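Local coordinates for protein methionine gamma-lyase (Trichomonas vaginalis, PDB 1E5E) that is a pyridoxal-phosphate-dependent enzyme of the Cys/Met metabolism family, a tetramer in the crystal whose subunits have the fold of the aminotransferase superfamily, at residues 133-137 with 162-168; 106-110 with 364-368; 61-67 with 245-251; 188-192 with 260-264; 4-8 with 73-77. Numbering follows the deposited sequence.

Contact 1 (133-137 with 162-168); sequences NTAIP and KIIDMER
This loop-to-helix-start contact borders the large sheet, where the turn after strand 128-132 meets the approach to helix 166-174. N133-I136 form a type I beta turn (I136 N to N133 O, 3.2 Å), A135 nearest I164, CA to CA 4.7 Å. N133 (chi1 t) suits the turn's first position: its OD1 accepts from A135 N (3.0 Å), an Asx turn, and from K162 NZ (2.8 Å). Small A135 fits against the backbone, CB 4.1 Å from I164 CG1 and 3.8 Å from I163 O. D165 is the N-cap, OD1 taking R168 N at 3.0 Å; its OD2, 3.4 Å from R168 NH1 but off the guanidinium plane, adds a charge-only salt bridge. R168 (t, t, p) hydrogen-bonds A135 O weakly through NH2 (2.8 Å), with P137 CD over one guanidinium face. Separate waters join T134 O to D165 O and A135 O to D165 N. T134 OG1 hydrogen-bonds D107 and K162 NZ salt-bridges it; F153 of strand 148-154 packs on T134 and I164, helix 298-304 on I163.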
# COMPACT_ATOMS: atom_id res chain seq x y z
N ASN A 133 -6.00 29.90 31.66
CA ASN A 133 -4.65 29.39 31.84
C ASN A 133 -4.79 28.30 32.90
O ASN A 133 -4.83 28.57 34.12
CB ASN A 133 -3.60 30.42 32.25
CG ASN A 133 -2.17 29.90 32.21
OD1 ASN A 133 -1.98 28.68 32.18
ND2 ASN A 133 -1.15 30.76 32.16
N THR A 134 -4.87 27.03 32.45
CA THR A 134 -5.08 25.97 33.46
C THR A 134 -3.79 25.74 34.23
O THR A 134 -3.83 25.08 35.26
CB THR A 134 -5.51 24.63 32.85
OG1 THR A 134 -4.41 24.20 32.01
CG2 THR A 134 -6.79 24.78 32.03
N ALA A 135 -2.64 26.28 33.85
CA ALA A 135 -1.39 26.17 34.58
C ALA A 135 -1.41 27.01 35.85
O ALA A 135 -0.63 26.74 36.77
CB ALA A 135 -0.20 26.55 33.72
N ILE A 136 -2.31 27.96 35.97
CA ILE A 136 -2.45 28.82 37.14
C ILE A 136 -3.43 28.32 38.18
O ILE A 136 -4.64 28.22 37.99
CB ILE A 136 -2.89 30.23 36.67
CG1 ILE A 136 -1.78 30.72 35.73
CG2 ILE A 136 -3.09 31.16 37.87
CD1 ILE A 136 -1.91 32.07 35.11
N PRO A 137 -2.93 28.04 39.39
CA PRO A 137 -3.75 27.62 40.51
C PRO A 137 -5.01 28.45 40.60
O PRO A 137 -5.00 29.68 40.49
CB PRO A 137 -2.86 27.94 41.70
CG PRO A 137 -1.46 27.84 41.20
CD PRO A 137 -1.50 28.18 39.75
N LYS A 162 4.33 25.13 27.42
CA LYS A 162 3.93 25.45 28.78
C LYS A 162 3.61 24.14 29.50
O LYS A 162 2.95 23.29 28.89
CB LYS A 162 2.78 26.43 28.88
CG LYS A 162 2.10 26.59 30.23
CD LYS A 162 0.91 27.55 30.11
CE LYS A 162 -0.24 26.98 29.29
NZ LYS A 162 -1.48 27.84 29.57
N ILE A 163 4.07 23.98 30.74
CA ILE A 163 3.76 22.75 31.44
C ILE A 163 2.52 22.91 32.30
O ILE A 163 2.38 23.95 32.91
CB ILE A 163 4.93 22.34 32.38
CG1 ILE A 163 6.22 22.26 31.56
CG2 ILE A 163 4.64 21.05 33.12
CD1 ILE A 163 6.24 21.20 30.49
N ILE A 164 1.65 21.92 32.35
CA ILE A 164 0.45 22.05 33.18
C ILE A 164 0.50 20.94 34.21
O ILE A 164 0.77 19.80 33.86
CB ILE A 164 -0.84 21.98 32.37
CG1 ILE A 164 -0.94 23.19 31.42
CG2 ILE A 164 -2.07 21.86 33.29
CD1 ILE A 164 -1.88 22.85 30.29
N ASP A 165 0.27 21.29 35.46
CA ASP A 165 0.16 20.33 36.55
C ASP A 165 -1.18 19.61 36.45
O ASP A 165 -2.23 20.08 36.89
CB ASP A 165 0.30 21.06 37.89
CG ASP A 165 0.21 20.11 39.05
OD1 ASP A 165 -0.31 18.98 38.96
OD2 ASP A 165 0.67 20.52 40.13
N MET A 166 -1.14 18.43 35.84
CA MET A 166 -2.31 17.61 35.55
C MET A 166 -3.01 17.10 36.80
O MET A 166 -4.25 17.13 36.83
CB MET A 166 -1.93 16.38 34.68
CG MET A 166 -1.53 16.78 33.27
SD MET A 166 -1.34 15.42 32.11
CE MET A 166 0.17 14.68 32.69
N GLU A 167 -2.23 16.65 37.78
CA GLU A 167 -2.90 16.18 39.00
C GLU A 167 -3.77 17.29 39.62
O GLU A 167 -4.92 17.05 39.98
CB GLU A 167 -1.92 15.67 40.02
CG GLU A 167 -2.65 14.99 41.17
CD GLU A 167 -1.70 14.15 41.98
OE1 GLU A 167 -0.49 14.06 41.68
OE2 GLU A 167 -2.20 13.51 42.93
N ARG A 168 -3.22 18.51 39.64
CA ARG A 168 -3.93 19.65 40.17
C ARG A 168 -5.19 19.98 39.38
O ARG A 168 -6.22 20.22 40.01
CB ARG A 168 -3.10 20.95 40.20
CG ARG A 168 -3.80 21.90 41.19
CD ARG A 168 -2.94 23.12 41.50
NE ARG A 168 -2.85 23.95 40.28
CZ ARG A 168 -1.64 24.20 39.76
NH1 ARG A 168 -0.53 23.72 40.32
NH2 ARG A 168 -1.61 24.94 38.66
O HOH W 1 -2.68 23.31 36.87
O HOH W 2 0.71 24.10 36.47

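Contact 2 (106-110 with 364-368); sequences SDECL and AAGIT
Segment 106-110 leaves the end of strand 103-107: S106 and D107 are extended, E108 bends to helical angles (phi/psi -76/-20), and C109 and L110 extend again. Segment 364-368 is the exit of helix 359-364. A365 is the first residue off the helix, and G366, with positive phi (86/10), is the C-prime residue of a Schellman motif, a conformation that glycine adopts readily because it has no CB. The two backbones come nearest at C109 and A365, CA to CA 5.3 Å, with no direct hydrogen bond between them.

D107 OD1 accepts from C109 N at 2.6 Å, an Asx turn that shapes the bend, and it also holds K162 in a salt bridge. The bend aims two side chains across. C109 (chi1 t) sets its CB 4.0 Å from A365 CB and its SG 4.3 Å from I367 CD1; these small and branched apolar groups suit a small apolar patch, in which C109 and I367 are buried. E108 (chi1 p) lies on the more open side, CG 4.2 Å from A365 CB and OE1 3.8 Å from A364 CB. Water 3 donates to E108 OE2 and to A364 O, 2.9 Å each, so the carboxylate is tied indirectly to the last helical turn.

Such a meeting of the C-terminal end of a strand of the large sheet with a loop of the C-terminal domain is consistent with a domain junction of the fold type I PLP enzymes.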
# COMPACT_ATOMS: atom_id res chain seq x y z
N SER A 106 -11.25 25.04 28.47
CA SER A 106 -10.02 24.69 27.82
C SER A 106 -8.85 25.61 28.14
O SER A 106 -9.00 26.82 28.36
CB SER A 106 -10.21 24.82 26.29
OG SER A 106 -8.98 24.57 25.63
N ASP A 107 -7.66 25.01 28.07
CA ASP A 107 -6.47 25.84 28.27
C ASP A 107 -6.51 26.70 27.01
O ASP A 107 -6.96 26.19 25.97
CB ASP A 107 -5.16 25.12 28.37
CG ASP A 107 -4.02 26.02 28.82
OD1 ASP A 107 -3.45 26.71 27.95
OD2 ASP A 107 -3.73 26.02 30.04
N GLU A 108 -6.10 27.95 27.14
CA GLU A 108 -6.03 28.82 25.98
C GLU A 108 -4.85 28.52 25.10
O GLU A 108 -4.84 29.05 23.98
CB GLU A 108 -5.89 30.29 26.48
CG GLU A 108 -4.62 30.54 27.27
CD GLU A 108 -4.46 31.98 27.77
OE1 GLU A 108 -4.73 33.00 27.09
OE2 GLU A 108 -3.90 32.11 28.87
N CYS A 109 -3.80 27.84 25.59
CA CYS A 109 -2.70 27.59 24.65
C CYS A 109 -2.86 26.19 24.05
O CYS A 109 -2.38 25.21 24.68
CB CYS A 109 -1.31 27.73 25.26
SG CYS A 109 0.02 27.67 24.03
N LEU A 110 -3.44 26.10 22.88
CA LEU A 110 -3.67 24.85 22.19
C LEU A 110 -3.13 24.96 20.75
O LEU A 110 -2.88 26.03 20.17
CB LEU A 110 -5.17 24.61 22.00
CG LEU A 110 -6.14 24.68 23.16
CD1 LEU A 110 -7.58 24.48 22.73
CD2 LEU A 110 -5.73 23.63 24.21
N ALA A 364 -1.86 36.57 23.97
CA ALA A 364 -2.23 36.26 25.35
C ALA A 364 -1.70 34.91 25.82
O ALA A 364 -1.33 34.73 26.98
CB ALA A 364 -3.75 36.33 25.48
N ALA A 365 -1.55 33.96 24.91
CA ALA A 365 -1.11 32.61 25.22
C ALA A 365 0.40 32.50 25.10
O ALA A 365 0.97 31.41 25.22
CB ALA A 365 -1.79 31.56 24.34
N GLY A 366 1.07 33.63 24.85
CA GLY A 366 2.50 33.70 24.79
C GLY A 366 3.05 33.35 23.42
O GLY A 366 4.27 33.14 23.32
N ILE A 367 2.19 33.23 22.43
CA ILE A 367 2.72 32.94 21.08
C ILE A 367 3.12 34.28 20.49
O ILE A 367 2.23 35.07 20.17
CB ILE A 367 1.71 32.17 20.21
CG1 ILE A 367 1.50 30.82 20.97
CG2 ILE A 367 2.24 31.90 18.82
CD1 ILE A 367 0.16 30.23 20.57
N THR A 368 4.40 34.61 20.41
CA THR A 368 4.85 35.89 19.87
C THR A 368 5.16 35.67 18.40
O THR A 368 5.46 34.52 18.05
CB THR A 368 6.13 36.38 20.56
OG1 THR A 368 7.31 35.70 20.06
CG2 THR A 368 6.14 36.07 22.06
O HOH W 3 -2.98 34.84 29.41

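Contact 3 (61-67 with 245-251); sequences NPTVSNL and ISPHDAW
Two helix starts lie side by side near a subunit interface, each built as an N-cap followed by proline at the first helical position, where its missing N-H costs nothing. Helices 62-67 and 247-251 run roughly parallel, N-to-C directions 30° apart and axes 8.5 Å at closest approach, with T63 facing P247 (CA to CA 5.9 Å) and V64 facing A250 (5.6 Å). N61 OD1 caps T63 N at 3.0 Å; S246 OG accepts weakly from H248 N (3.0 Å) and D249 N (3.4 Å). A250, small enough for close packing, receives V64 CG2 on its CB at 3.9 Å and L67 CD2 at 4.1 Å. V64 (chi1 t) also puts CG2 3.5 Å from I245 CG2. This buried parallel pair rests on A82 of strand 79-83. T63 CG2 sits 3.3 Å from P247 O and 3.9 Å from W251 CB, while T63 OG1 bonds Y30 N. N61 ND2 lies 3.6 Å from P247 CG and bonds Y30 O. Beyond, H248 stacks on H248 of the second subunit.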
# COMPACT_ATOMS: atom_id res chain seq x y z
N ASN A 61 -12.36 -2.92 12.50
CA ASN A 61 -11.57 -3.66 11.51
C ASN A 61 -10.41 -4.28 12.28
O ASN A 61 -9.87 -3.68 13.23
CB ASN A 61 -11.13 -2.63 10.46
CG ASN A 61 -10.18 -3.25 9.44
OD1 ASN A 61 -9.02 -3.51 9.76
ND2 ASN A 61 -10.61 -3.49 8.20
N PRO A 62 -10.06 -5.52 11.99
CA PRO A 62 -9.03 -6.23 12.75
C PRO A 62 -7.67 -5.58 12.72
O PRO A 62 -6.96 -5.59 13.73
CB PRO A 62 -9.01 -7.65 12.19
CG PRO A 62 -10.10 -7.74 11.21
CD PRO A 62 -10.63 -6.36 10.92
N THR A 63 -7.23 -4.98 11.60
CA THR A 63 -5.93 -4.28 11.63
C THR A 63 -6.04 -3.07 12.56
O THR A 63 -5.10 -2.69 13.24
CB THR A 63 -5.56 -3.85 10.21
OG1 THR A 63 -5.36 -5.02 9.40
CG2 THR A 63 -4.36 -2.92 10.13
N VAL A 64 -7.19 -2.38 12.53
CA VAL A 64 -7.35 -1.16 13.33
C VAL A 64 -7.41 -1.57 14.82
O VAL A 64 -6.71 -0.90 15.58
CB VAL A 64 -8.56 -0.29 12.90
CG1 VAL A 64 -8.78 0.92 13.79
CG2 VAL A 64 -8.36 0.19 11.44
N SER A 65 -8.08 -2.67 15.18
CA SER A 65 -8.11 -3.14 16.52
C SER A 65 -6.69 -3.50 16.98
O SER A 65 -6.43 -3.26 18.15
CB SER A 65 -8.93 -4.43 16.75
OG SER A 65 -10.24 -4.12 16.32
N ASN A 66 -5.89 -4.09 16.12
CA ASN A 66 -4.52 -4.40 16.55
C ASN A 66 -3.83 -3.13 17.05
O ASN A 66 -3.27 -3.08 18.15
CB ASN A 66 -3.75 -5.10 15.42
CG ASN A 66 -2.33 -5.43 15.85
OD1 ASN A 66 -1.98 -5.58 17.02
ND2 ASN A 66 -1.47 -5.56 14.86
N LEU A 67 -3.75 -2.08 16.25
CA LEU A 67 -3.15 -0.82 16.69
C LEU A 67 -3.81 -0.30 17.98
O LEU A 67 -3.15 0.16 18.89
CB LEU A 67 -3.45 0.26 15.63
CG LEU A 67 -2.99 1.68 15.98
CD1 LEU A 67 -1.47 1.59 16.24
CD2 LEU A 67 -3.36 2.64 14.84
N ILE A 245 -10.37 5.55 10.01
CA ILE A 245 -8.99 5.34 9.58
C ILE A 245 -8.91 4.24 8.52
O ILE A 245 -9.55 3.19 8.64
CB ILE A 245 -8.05 5.04 10.74
CG1 ILE A 245 -6.56 5.11 10.30
CG2 ILE A 245 -8.31 3.66 11.33
CD1 ILE A 245 -5.61 4.89 11.48
N SER A 246 -8.02 4.40 7.57
CA SER A 246 -7.70 3.39 6.57
C SER A 246 -6.92 2.27 7.26
O SER A 246 -5.86 2.55 7.85
CB SER A 246 -6.75 3.96 5.51
OG SER A 246 -6.12 2.88 4.78
N PRO A 247 -7.28 1.03 7.02
CA PRO A 247 -6.56 -0.12 7.54
C PRO A 247 -5.11 -0.14 7.09
O PRO A 247 -4.21 -0.51 7.85
CB PRO A 247 -7.34 -1.35 7.01
CG PRO A 247 -8.72 -0.78 6.83
CD PRO A 247 -8.49 0.62 6.24
N HIS A 248 -4.83 0.35 5.89
CA HIS A 248 -3.47 0.43 5.39
C HIS A 248 -2.68 1.42 6.23
O HIS A 248 -1.57 1.14 6.61
CB HIS A 248 -3.51 0.82 3.91
CG HIS A 248 -2.21 1.36 3.41
ND1 HIS A 248 -1.92 2.72 3.56
CD2 HIS A 248 -1.14 0.80 2.84
CE1 HIS A 248 -0.73 2.96 3.06
NE2 HIS A 248 -0.23 1.80 2.62
N ASP A 249 -3.24 2.54 6.63
CA ASP A 249 -2.59 3.55 7.44
C ASP A 249 -2.45 3.05 8.88
O ASP A 249 -1.38 3.21 9.47
CB ASP A 249 -3.34 4.87 7.43
CG ASP A 249 -3.19 5.70 6.19
OD1 ASP A 249 -2.86 5.19 5.11
OD2 ASP A 249 -3.63 6.88 6.21
N ALA A 250 -3.48 2.37 9.40
CA ALA A 250 -3.34 1.82 10.74
C ALA A 250 -2.15 0.85 10.77
O ALA A 250 -1.38 0.82 11.74
CB ALA A 250 -4.55 1.05 11.21
N TRP A 251 -2.07 -0.01 9.73
CA TRP A 251 -0.94 -0.95 9.68
C TRP A 251 0.40 -0.23 9.65
O TRP A 251 1.34 -0.69 10.30
CB TRP A 251 -1.10 -1.81 8.40
CG TRP A 251 -0.08 -2.89 8.19
CD1 TRP A 251 -0.23 -4.20 8.59
CD2 TRP A 251 1.15 -2.84 7.45
NE1 TRP A 251 0.86 -4.92 8.13
CE2 TRP A 251 1.69 -4.12 7.41
CE3 TRP A 251 1.80 -1.81 6.77
CZ2 TRP A 251 2.91 -4.42 6.81
CZ3 TRP A 251 3.00 -2.07 6.12
CH2 TRP A 251 3.54 -3.37 6.16

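Contact 4 (188-192 with 260-264); sequences CSPMI and LNIRM
Hydrogen bonds here work within the segments rather than between them, and they set the loop's shape. S189, at positive phi (82/164) with chi1 p, donates from OG to C188 O at 2.7 Å and accepts from M191 N at 3.0 Å, an ST turn; I192 N returns to S189 O at 3.0 Å. P190 suits the tight bend, since its ring already fixes phi near -68°. On the other side L260-M264 form one regular helical turn, with M264 N bonded to L260 O at 2.9 Å.

Across the gap everything is apolar or van der Waals contact. M191 (chi1 m, chi2 m) points at the helix, its CA 6.4 Å from that of N261; its CG lies 3.6 Å from L260 CG and 4.0 Å from M264 CG, and its SD 3.9 Å from N261 CB. The unbranched, flexible chain can follow the groove between these side chains. M264 (m, m, m) answers with CE 3.7 Å from I192 CD1 and also 3.7 Å from C188 O, while P190 CD meets L260 CD2 at 4.2 Å.

The buried result joins a loop following strand 180-184 of the large sheet to the start of helix 260-279, which, as in other fold type I PLP enzymes, leads toward the C-terminal domain.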
# COMPACT_ATOMS: atom_id res chain seq x y z
N CYS A 188 3.97 14.36 24.05
CA CYS A 188 4.77 13.41 24.83
C CYS A 188 4.86 12.01 24.26
O CYS A 188 5.94 11.37 24.30
CB CYS A 188 4.14 13.29 26.22
SG CYS A 188 4.29 14.70 27.33
N SER A 189 3.73 11.47 23.83
CA SER A 189 3.57 10.10 23.34
C SER A 189 3.43 9.27 24.62
O SER A 189 3.89 9.70 25.66
CB SER A 189 4.69 9.54 22.44
OG SER A 189 5.69 8.91 23.25
N PRO A 190 2.95 8.03 24.52
CA PRO A 190 2.77 7.14 25.64
C PRO A 190 4.11 6.72 26.21
O PRO A 190 4.14 6.18 27.33
CB PRO A 190 2.02 5.91 25.10
CG PRO A 190 1.44 6.33 23.79
CD PRO A 190 2.32 7.47 23.28
N MET A 191 5.23 7.01 25.53
CA MET A 191 6.51 6.62 26.08
C MET A 191 6.93 7.63 27.14
O MET A 191 7.80 7.27 27.90
CB MET A 191 7.63 6.64 25.05
CG MET A 191 7.70 5.55 24.03
SD MET A 191 7.63 3.89 24.76
CE MET A 191 5.90 3.60 24.42
N ILE A 192 6.39 8.83 27.11
CA ILE A 192 6.93 9.85 28.02
C ILE A 192 5.93 10.06 29.15
O ILE A 192 6.31 10.22 30.30
CB ILE A 192 7.24 11.14 27.24
CG1 ILE A 192 8.55 10.95 26.42
CG2 ILE A 192 7.34 12.35 28.17
CD1 ILE A 192 8.98 12.14 25.60
N LEU A 260 8.94 3.26 18.34
CA LEU A 260 8.60 4.44 19.14
C LEU A 260 9.56 4.62 20.32
O LEU A 260 10.01 5.71 20.67
CB LEU A 260 7.14 4.36 19.66
CG LEU A 260 6.69 5.54 20.54
CD1 LEU A 260 6.77 6.88 19.81
CD2 LEU A 260 5.23 5.39 21.02
N ASN A 261 9.82 3.52 21.05
CA ASN A 261 10.70 3.67 22.20
C ASN A 261 12.10 4.15 21.83
O ASN A 261 12.61 5.05 22.51
CB ASN A 261 10.79 2.35 22.96
CG ASN A 261 11.79 2.41 24.11
OD1 ASN A 261 11.50 3.02 25.13
ND2 ASN A 261 12.91 1.72 23.94
N ILE A 262 12.73 3.54 20.80
CA ILE A 262 14.09 3.95 20.47
C ILE A 262 14.14 5.30 19.78
O ILE A 262 15.16 5.96 19.90
CB ILE A 262 14.87 2.91 19.62
CG1 ILE A 262 14.11 2.59 18.33
CG2 ILE A 262 15.09 1.65 20.46
CD1 ILE A 262 14.91 1.72 17.37
N ARG A 263 13.11 5.72 19.10
CA ARG A 263 13.02 7.03 18.47
C ARG A 263 12.83 8.14 19.52
O ARG A 263 13.56 9.15 19.55
CB ARG A 263 11.81 7.08 17.51
CG ARG A 263 12.05 6.37 16.19
CD ARG A 263 10.94 6.56 15.16
NE ARG A 263 9.67 5.90 15.45
CZ ARG A 263 8.62 6.50 16.00
NH1 ARG A 263 8.68 7.79 16.34
NH2 ARG A 263 7.50 5.80 16.17
N MET A 264 11.93 7.93 20.46
CA MET A 264 11.69 8.93 21.51
C MET A 264 12.97 9.17 22.33
O MET A 264 13.26 10.32 22.67
CB MET A 264 10.56 8.61 22.48
CG MET A 264 9.16 8.59 21.88
SD MET A 264 8.80 10.03 20.84
CE MET A 264 8.82 11.40 21.98

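Contact 5 (4-8 with 73-77); sequences ERMTP and FLEKT
R5, second in the segment, reaches with an extended side chain (chi1 to chi3 all t) to the last turn of helix 62-75. Its guanidinium lies flat on the F73 ring, planes 5° apart, CZ 3.9 Å from the ring centroid, a cation-pi stack. Arginine suits the place because NH2 also donates to F73 O (3.0 Å), and water 4 bridges R5 NE (2.9 Å) and F73 O (2.8 Å). R5 NE is 3.6 Å from the aliphatic CE of K76. That lysine, at positive phi (59/44), belongs to the Schellman motif ending the helix; F73 O also accepts from K76 N at 3.2 Å, so the arginine binds a carbonyl of the helix's last turn. M6 follows, its CB 4.0 Å from F73 CZ and M6 O 3.9 Å from F73 CE1, near the ring plane. T7 turns away to N-cap helix 8-14 through T10 N and bonds E383 of the fourth subunit. P8, the first helical residue, has CA 6.5 Å from L74 CA and CB 4.4 Å from L74 CD2.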
# COMPACT_ATOMS: atom_id res chain seq x y z
N GLU A 4 4.92 -8.61 36.92
CA GLU A 4 5.33 -7.26 36.45
C GLU A 4 4.93 -6.97 35.00
O GLU A 4 5.08 -7.79 34.11
CB GLU A 4 6.82 -6.96 36.60
CG GLU A 4 7.13 -5.94 37.69
CD GLU A 4 8.60 -5.52 37.65
OE1 GLU A 4 9.36 -6.10 36.83
OE2 GLU A 4 9.00 -4.62 38.43
N ARG A 5 4.52 -5.71 34.79
CA ARG A 5 3.96 -5.29 33.52
C ARG A 5 5.00 -5.28 32.40
O ARG A 5 6.12 -4.80 32.57
CB ARG A 5 3.32 -3.90 33.70
CG ARG A 5 2.42 -3.42 32.57
CD ARG A 5 1.88 -2.01 32.80
NE ARG A 5 1.01 -1.53 31.72
CZ ARG A 5 -0.22 -2.01 31.53
NH1 ARG A 5 -0.65 -2.96 32.36
NH2 ARG A 5 -1.03 -1.59 30.55
N MET A 6 4.63 -5.78 31.22
CA MET A 6 5.53 -5.79 30.07
C MET A 6 6.11 -4.39 29.92
O MET A 6 5.32 -3.43 29.99
CB MET A 6 4.76 -6.17 28.80
CG MET A 6 5.69 -6.13 27.55
SD MET A 6 4.72 -6.64 26.12
CE MET A 6 4.83 -8.43 26.28
N THR A 7 7.41 -4.19 29.79
CA THR A 7 7.88 -2.80 29.66
C THR A 7 7.36 -2.15 28.38
O THR A 7 7.13 -2.79 27.34
CB THR A 7 9.42 -2.74 29.57
OG1 THR A 7 9.80 -3.43 28.39
CG2 THR A 7 10.11 -3.36 30.80
N PRO A 8 7.41 -0.81 28.36
CA PRO A 8 7.02 -0.04 27.18
C PRO A 8 7.92 -0.36 26.01
O PRO A 8 7.49 -0.38 24.84
CB PRO A 8 7.10 1.42 27.66
CG PRO A 8 6.83 1.35 29.15
CD PRO A 8 7.55 0.07 29.56
N PHE A 73 -2.81 -0.38 25.68
CA PHE A 73 -1.85 -0.95 26.64
C PHE A 73 -0.80 0.10 27.02
O PHE A 73 -0.52 0.28 28.22
CB PHE A 73 -1.21 -2.23 26.10
CG PHE A 73 -0.28 -2.87 27.09
CD1 PHE A 73 1.01 -2.44 27.23
CD2 PHE A 73 -0.75 -3.91 27.87
CE1 PHE A 73 1.83 -2.99 28.22
CE2 PHE A 73 0.08 -4.51 28.81
CZ PHE A 73 1.37 -4.03 28.98
N LEU A 74 -0.21 0.76 26.01
CA LEU A 74 0.82 1.75 26.28
C LEU A 74 0.34 2.94 27.11
O LEU A 74 1.14 3.48 27.88
CB LEU A 74 1.47 2.25 24.97
CG LEU A 74 2.29 1.13 24.26
CD1 LEU A 74 2.67 1.58 22.84
CD2 LEU A 74 3.55 0.80 25.05
N GLU A 75 -0.93 3.35 27.01
CA GLU A 75 -1.47 4.45 27.78
C GLU A 75 -2.12 4.03 29.10
O GLU A 75 -2.67 4.82 29.86
CB GLU A 75 -2.48 5.23 26.92
CG GLU A 75 -1.74 6.09 25.86
CD GLU A 75 -1.12 7.35 26.47
OE1 GLU A 75 -0.97 7.41 27.71
OE2 GLU A 75 -0.72 8.29 25.74
N LYS A 76 -2.19 2.74 29.35
CA LYS A 76 -2.83 2.09 30.46
C LYS A 76 -4.31 2.43 30.52
O LYS A 76 -4.83 2.72 31.61
CB LYS A 76 -2.09 2.43 31.77
CG LYS A 76 -0.64 1.97 31.82
CD LYS A 76 -0.01 2.46 33.14
CE LYS A 76 1.24 1.64 33.44
NZ LYS A 76 2.20 2.36 34.35
N THR A 77 -5.00 2.43 29.39
CA THR A 77 -6.42 2.75 29.37
C THR A 77 -7.20 1.48 29.07
O THR A 77 -6.57 0.57 28.50
CB THR A 77 -6.75 3.83 28.33
OG1 THR A 77 -6.33 3.38 27.05
CG2 THR A 77 -6.08 5.16 28.71
O HOH W 4 1.90 0.31 29.64

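Contacts 1 and 2 touch at one edge of the large sheet, centres about 13 Å apart, where D107 of contact 2 bonds T134 and K162 of contact 1; contact 1 is nested within the loop that contact 2 closes. Contact 3 lies across the chain's centre from contacts 1 and 2; contacts 3 and 5 both use helix 62-75, at its start and its end, centres about 20 Å apart. Contact 5 touches contact 4, centres about 13 Å apart, where P190 and M191 meet L74. Helices 247-257 and 260-279 run in succession, linking contacts 3 and 4. Contact 3 crosses contacts 2, 4 and 5 along the chain, interleaving N-terminal, sheet-domain and later segments; contacts 3, 4 and 5 all touch the fourth subunit.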